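Local coordinates for protein putative sugar ABC transporter (Yersinia enterocolitica subsp. enterocolitica 8081, PDB 5ULB) that probably captures methylthioribose-like sugars in the periplasm for an ABC transporter, and binds both anomers of 5-Se-methyl-5-seleno-D-ribofuranose, at residues I237-Q242 against S257-P262; D243-R248 against P302-V307. All coordinates share one frame; numbering follows the deposited sequence. Where two conformers were deposited one is given.

Contact 1. Residues I237-Q242 against S257-P262; sequences IDISNQ and SVAVDP
The side chain of D238 leaves the backbone on the side away from S257-P262, while its backbone holds on to that strand. Its N-H donates to V258 O at 2.9 Å, the donor standing above the carbonyl plane, and I237 and V258 pair as a parallel bridge. S257 adds a second grip: its hydroxyl, set beside its own backbone N (chi1 -83°), donates a hydrogen bond to D238 O at 3.1 Å, almost along the C=O axis, and also bonds to W254 NE1. The methyl of A259, small enough for so close an approach, presses on the D238-I239 peptide, with CB 3.5 Å from I239 N. I239 lies along the near side of the strand: CG2 meets A259 CB at 3.8 Å, and CG1, anti to the backbone N (chi1 -160°), carries CD1 to S257 CB. Beyond the strand ends two waters link the chains. One donates to D238 OD1 and accepts from V260 N; the second joins I239 N to V260 O. D238 OD2 takes the N-H of D214, which helps to fix the carboxylate's rotation, and OD1 lies close to O2 of the sugar. Such a ligand-facing aspartate just past a strand's C-terminal end belongs to the beta-alpha-beta architecture of periplasmic sugar-binding proteins.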
loop_
_atom_site.group_PDB
_atom_site.type_symbol
_atom_site.label_atom_id
_atom_site.label_comp_id
_atom_site.label_asym_id
_atom_site.label_seq_id
_atom_site.Cartn_x
_atom_site.Cartn_y
_atom_site.Cartn_z
ATOM N N ILE A 237 8.017 3.895 -5.407
ATOM C CA ILE A 237 7.047 2.834 -5.130
ATOM C C ILE A 237 5.667 3.492 -4.946
ATOM O O ILE A 237 5.591 4.670 -4.478
ATOM C CB ILE A 237 7.506 2.041 -3.910
ATOM C CG1 ILE A 237 8.838 1.291 -4.253
ATOM C CG2 ILE A 237 6.460 1.047 -3.438
ATOM C CD1 ILE A 237 9.524 0.624 -3.128
ATOM N N ASP A 238 4.654 2.785 -5.317
ATOM C CA ASP A 238 3.246 3.158 -5.220
ATOM C C ASP A 238 2.707 3.998 -6.368
ATOM O O ASP A 238 3.501 4.614 -7.063
ATOM C CB ASP A 238 2.820 3.814 -3.898
ATOM C CG ASP A 238 3.226 3.097 -2.665
ATOM O OD1 ASP A 238 3.057 1.831 -2.606
ATOM O OD2 ASP A 238 3.698 3.794 -1.693
ATOM N N ILE A 239 1.391 4.044 -6.522
ATOM C CA ILE A 239 0.794 4.908 -7.507
ATOM C C ILE A 239 -0.508 5.444 -6.976
ATOM O O ILE A 239 -1.149 4.886 -6.094
ATOM C CB ILE A 239 0.490 4.132 -8.853
ATOM C CG1 ILE A 239 0.313 5.013 -10.056
ATOM C CG2 ILE A 239 -0.634 3.128 -8.697
ATOM C CD1 ILE A 239 1.549 5.810 -10.405
ATOM N N SER A 240 -0.914 6.602 -7.494
ATOM C CA SER A 240 -2.134 7.286 -7.147
ATOM C C SER A 240 -2.473 8.203 -8.307
ATOM O O SER A 240 -1.627 8.473 -9.174
ATOM C CB SER A 240 -1.981 8.061 -5.795
ATOM O OG SER A 240 -1.145 9.176 -6.029
ATOM N N ASN A 241 -3.677 8.803 -8.291
ATOM C CA ASN A 241 -4.055 9.709 -9.354
ATOM C C ASN A 241 -3.093 10.862 -9.401
ATOM O O ASN A 241 -2.718 11.300 -10.524
ATOM C CB ASN A 241 -5.473 10.216 -9.162
ATOM C CG ASN A 241 -6.531 9.170 -9.367
ATOM O OD1 ASN A 241 -6.308 8.060 -9.940
ATOM N ND2 ASN A 241 -7.753 9.511 -8.916
ATOM N N GLN A 242 -2.716 11.432 -8.284
ATOM C CA GLN A 242 -1.766 12.538 -8.239
ATOM C C GLN A 242 -0.462 12.195 -8.931
ATOM O O GLN A 242 0.045 12.958 -9.719
ATOM C CB GLN A 242 -1.510 12.994 -6.776
ATOM C CG GLN A 242 -0.573 14.204 -6.667
ATOM C CD GLN A 242 -0.171 14.662 -5.233
ATOM O OE1 GLN A 242 -0.682 14.149 -4.275
ATOM N NE2 GLN A 242 0.734 15.607 -5.124
ATOM N N SER A 257 7.091 4.577 -11.335
ATOM C CA SER A 257 6.412 4.136 -10.124
ATOM C C SER A 257 6.275 2.618 -10.287
ATOM O O SER A 257 5.764 2.147 -11.316
ATOM C CB SER A 257 5.015 4.694 -9.951
ATOM O OG SER A 257 5.062 6.016 -9.363
ATOM N N VAL A 258 6.597 1.868 -9.252
ATOM C CA VAL A 258 6.417 0.424 -9.215
ATOM C C VAL A 258 5.324 0.176 -8.147
ATOM O O VAL A 258 5.546 0.626 -7.014
ATOM C CB VAL A 258 7.728 -0.308 -8.912
ATOM C CG1 VAL A 258 7.470 -1.792 -8.986
ATOM C CG2 VAL A 258 8.792 0.085 -9.912
ATOM N N ALA A 259 4.236 -0.471 -8.564
ATOM C CA ALA A 259 3.052 -0.375 -7.671
ATOM C C ALA A 259 2.065 -1.505 -7.853
ATOM O O ALA A 259 2.007 -2.130 -8.901
ATOM C CB ALA A 259 2.342 0.946 -7.965
ATOM N N VAL A 260 1.307 -1.702 -6.785
ATOM C CA VAL A 260 0.096 -2.501 -6.754
ATOM C C VAL A 260 -1.063 -1.541 -6.565
ATOM O O VAL A 260 -0.940 -0.567 -5.776
ATOM C CB VAL A 260 0.133 -3.562 -5.596
ATOM C CG1 VAL A 260 -1.114 -4.382 -5.538
ATOM C CG2 VAL A 260 1.381 -4.455 -5.686
ATOM N N ASP A 261 -2.176 -1.789 -7.174
ATOM C CA ASP A 261 -3.381 -0.917 -6.992
ATOM C C ASP A 261 -3.866 -1.138 -5.523
ATOM O O ASP A 261 -4.273 -2.239 -5.162
ATOM C CB ASP A 261 -4.510 -1.342 -7.920
ATOM C CG ASP A 261 -5.765 -0.473 -7.839
ATOM O OD1 ASP A 261 -5.841 0.389 -6.925
ATOM O OD2 ASP A 261 -6.629 -0.699 -8.718
ATOM N N PRO A 262 -3.825 -0.084 -4.668
ATOM C CA PRO A 262 -4.286 -0.303 -3.299
ATOM C C PRO A 262 -5.697 -0.624 -3.197
ATOM O O PRO A 262 -6.066 -1.282 -2.173
ATOM C CB PRO A 262 -3.871 1.036 -2.601
ATOM C CG PRO A 262 -2.942 1.753 -3.508
ATOM C CD PRO A 262 -3.358 1.297 -4.883
HETATM O O HOH W 1 2.523 -0.263 -4.304
HETATM O O HOH W 2 0.277 1.772 -4.800
#

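Contact 2. Residues D243-R248 against P302-V307; sequences DLQLMR and PGPVNV
Three residues, L244, Q245 and R248, reach the irregular segment P302-V307, and no direct hydrogen bond joins the two sides. L244 comes first, a buried leucine directed toward the loop. Its CG lies beside the backbone N (chi1 -62°), and CD1 rests 3.4 Å from V305 O and also touches N306 C and, at 4.0 Å, V307 CG2. Q245, on the exposed flank, bends at chi2 (-70°) so that its amide crosses P304 obliquely, with OE1 3.3 Å from P304 CB. A polar end suits this exposed edge, where a water links Q245 OE1 and V305 N, accepting from the latter at 2.9 Å. R248 follows, its chain bent at chi3 (52°). One face of the guanidinium lies over the peptide of G303, whose O sits 3.4 Å above the plane near its centre, and NH2 is 3.3 Å from G303 C. Its NH1 donates to L298 O and Q301 O, anchoring the flat group at the end of helix 295-299. That helix also packs L298 against L244 and V305, so helix 241-248 meets the loop and helix 295-299 on one flank and W254 of strand 254-259 on another.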
loop_
_atom_site.group_PDB
_atom_site.type_symbol
_atom_site.label_atom_id
_atom_site.label_comp_id
_atom_site.label_asym_id
_atom_site.label_seq_id
_atom_site.Cartn_x
_atom_site.Cartn_y
_atom_site.Cartn_z
ATOM N N ASP A 243 0.060 11.021 -8.632
ATOM C CA ASP A 243 1.384 10.679 -9.207
ATOM C C ASP A 243 1.312 10.649 -10.709
ATOM O O ASP A 243 2.263 11.045 -11.388
ATOM C CB ASP A 243 1.834 9.234 -8.718
ATOM C CG ASP A 243 1.876 9.044 -7.303
ATOM O OD1 ASP A 243 1.848 9.969 -6.483
ATOM O OD2 ASP A 243 1.939 7.815 -6.896
ATOM N N LEU A 244 0.222 10.062 -11.245
ATOM C CA LEU A 244 0.058 10.031 -12.710
ATOM C C LEU A 244 0.050 11.430 -13.290
ATOM O O LEU A 244 0.633 11.668 -14.373
ATOM C CB LEU A 244 -1.178 9.260 -13.050
ATOM C CG LEU A 244 -1.161 7.786 -12.598
ATOM C CD1 LEU A 244 -2.516 7.181 -12.716
ATOM C CD2 LEU A 244 -0.126 6.943 -13.425
ATOM N N GLN A 245 -0.655 12.361 -12.681
ATOM C CA GLN A 245 -0.600 13.778 -13.127
ATOM C C GLN A 245 0.822 14.357 -13.023
ATOM O O GLN A 245 1.258 15.047 -13.924
ATOM C CB GLN A 245 -1.600 14.624 -12.315
ATOM C CG GLN A 245 -3.091 14.355 -12.551
ATOM C CD GLN A 245 -3.572 14.813 -13.946
ATOM O OE1 GLN A 245 -3.330 14.128 -14.972
ATOM N NE2 GLN A 245 -4.157 16.036 -14.031
ATOM N N LEU A 246 1.478 14.069 -11.923
ATOM C CA LEU A 246 2.849 14.625 -11.764
ATOM C C LEU A 246 3.805 14.055 -12.820
ATOM O O LEU A 246 4.639 14.800 -13.271
ATOM C CB LEU A 246 3.368 14.434 -10.379
ATOM C CG LEU A 246 2.505 15.092 -9.265
ATOM C CD1 LEU A 246 3.068 14.729 -7.902
ATOM C CD2 LEU A 246 2.289 16.531 -9.424
HETATM N N MSE A 247 3.700 12.782 -13.176
HETATM C CA MSE A 247 4.560 12.240 -14.236
HETATM C C MSE A 247 4.321 12.935 -15.574
HETATM O O MSE A 247 5.254 13.034 -16.322
HETATM C CB MSE A 247 4.406 10.666 -14.216
HETATM C CG MSE A 247 4.866 9.885 -12.921
HETATM SE SE MSE A 247 4.357 7.966 -12.634
HETATM C CE MSE A 247 3.872 7.317 -14.496
ATOM N N ARG A 248 3.131 13.522 -15.777
ATOM C CA ARG A 248 2.737 14.252 -17.061
ATOM C C ARG A 248 3.036 15.774 -17.050
ATOM O O ARG A 248 2.920 16.356 -18.101
ATOM C CB ARG A 248 1.206 13.989 -17.305
ATOM C CG ARG A 248 0.959 12.618 -17.822
ATOM C CD ARG A 248 -0.506 12.250 -17.991
ATOM N NE ARG A 248 -1.205 13.267 -18.794
ATOM C CZ ARG A 248 -1.291 13.321 -20.114
ATOM N NH1 ARG A 248 -0.628 12.410 -20.851
ATOM N NH2 ARG A 248 -1.964 14.379 -20.702
ATOM N N PRO A 302 -3.232 10.878 -24.476
ATOM C CA PRO A 302 -3.802 12.164 -24.942
ATOM C C PRO A 302 -4.435 13.069 -23.875
ATOM O O PRO A 302 -4.836 14.207 -24.126
ATOM C CB PRO A 302 -4.855 11.677 -25.923
ATOM C CG PRO A 302 -5.364 10.350 -25.396
ATOM C CD PRO A 302 -4.103 9.701 -24.790
ATOM N N GLY A 303 -4.614 12.560 -22.689
ATOM C CA GLY A 303 -5.046 13.409 -21.602
ATOM C C GLY A 303 -4.804 12.672 -20.309
ATOM O O GLY A 303 -4.181 11.558 -20.278
ATOM N N PRO A 304 -5.324 13.250 -19.207
ATOM C CA PRO A 304 -5.052 12.690 -17.925
ATOM C C PRO A 304 -5.521 11.215 -17.853
ATOM O O PRO A 304 -6.542 10.842 -18.431
ATOM C CB PRO A 304 -5.900 13.586 -16.923
ATOM C CG PRO A 304 -5.999 14.842 -17.642
ATOM C CD PRO A 304 -6.069 14.509 -19.115
ATOM N N VAL A 305 -4.799 10.408 -17.067
ATOM C CA VAL A 305 -5.180 9.046 -16.784
ATOM C C VAL A 305 -5.251 8.880 -15.247
ATOM O O VAL A 305 -4.372 9.377 -14.514
ATOM C CB VAL A 305 -4.096 8.107 -17.279
ATOM C CG1 VAL A 305 -4.445 6.592 -17.042
ATOM C CG2 VAL A 305 -3.762 8.415 -18.688
ATOM N N ASN A 306 -6.337 8.275 -14.745
ATOM C CA ASN A 306 -6.425 7.904 -13.346
ATOM C C ASN A 306 -6.028 6.451 -13.146
ATOM O O ASN A 306 -5.831 5.699 -14.073
ATOM C CB ASN A 306 -7.809 8.227 -12.785
ATOM C CG ASN A 306 -8.892 7.625 -13.515
ATOM O OD1 ASN A 306 -8.769 6.502 -14.076
ATOM N ND2 ASN A 306 -10.137 8.319 -13.345
ATOM N N VAL A 307 -5.894 6.054 -11.902
ATOM C CA VAL A 307 -5.461 4.660 -11.597
ATOM C C VAL A 307 -6.399 3.672 -12.203
ATOM O O VAL A 307 -5.965 2.686 -12.760
ATOM C CB VAL A 307 -5.266 4.490 -10.079
ATOM C CG1 VAL A 307 -4.956 3.069 -9.698
ATOM C CG2 VAL A 307 -4.217 5.394 -9.551
HETATM O O HOH W 3 -2.776 11.704 -15.409
#

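Both contacts draw on helix 241-248: contact 1 includes the turn that leads into it and its first residues, contact 2 its remainder, and their centres lie 12 Å apart. They meet at the helix start, where N241 OD1 probably accepts a hydrogen bond from V307 N at 2.8 Å and S240 C packs 3.5 Å from V307 CG2. L244 of contact 2 also touches I239 of contact 1. Only contact 1 reaches the sugar, the D238 side chain being about 3 Å from it; the side chain of V307 is about 13 Å away. The N-terminal end of the helix thus lies near the pocket, while L244, Q245 and R248 meet the 302-307 loop.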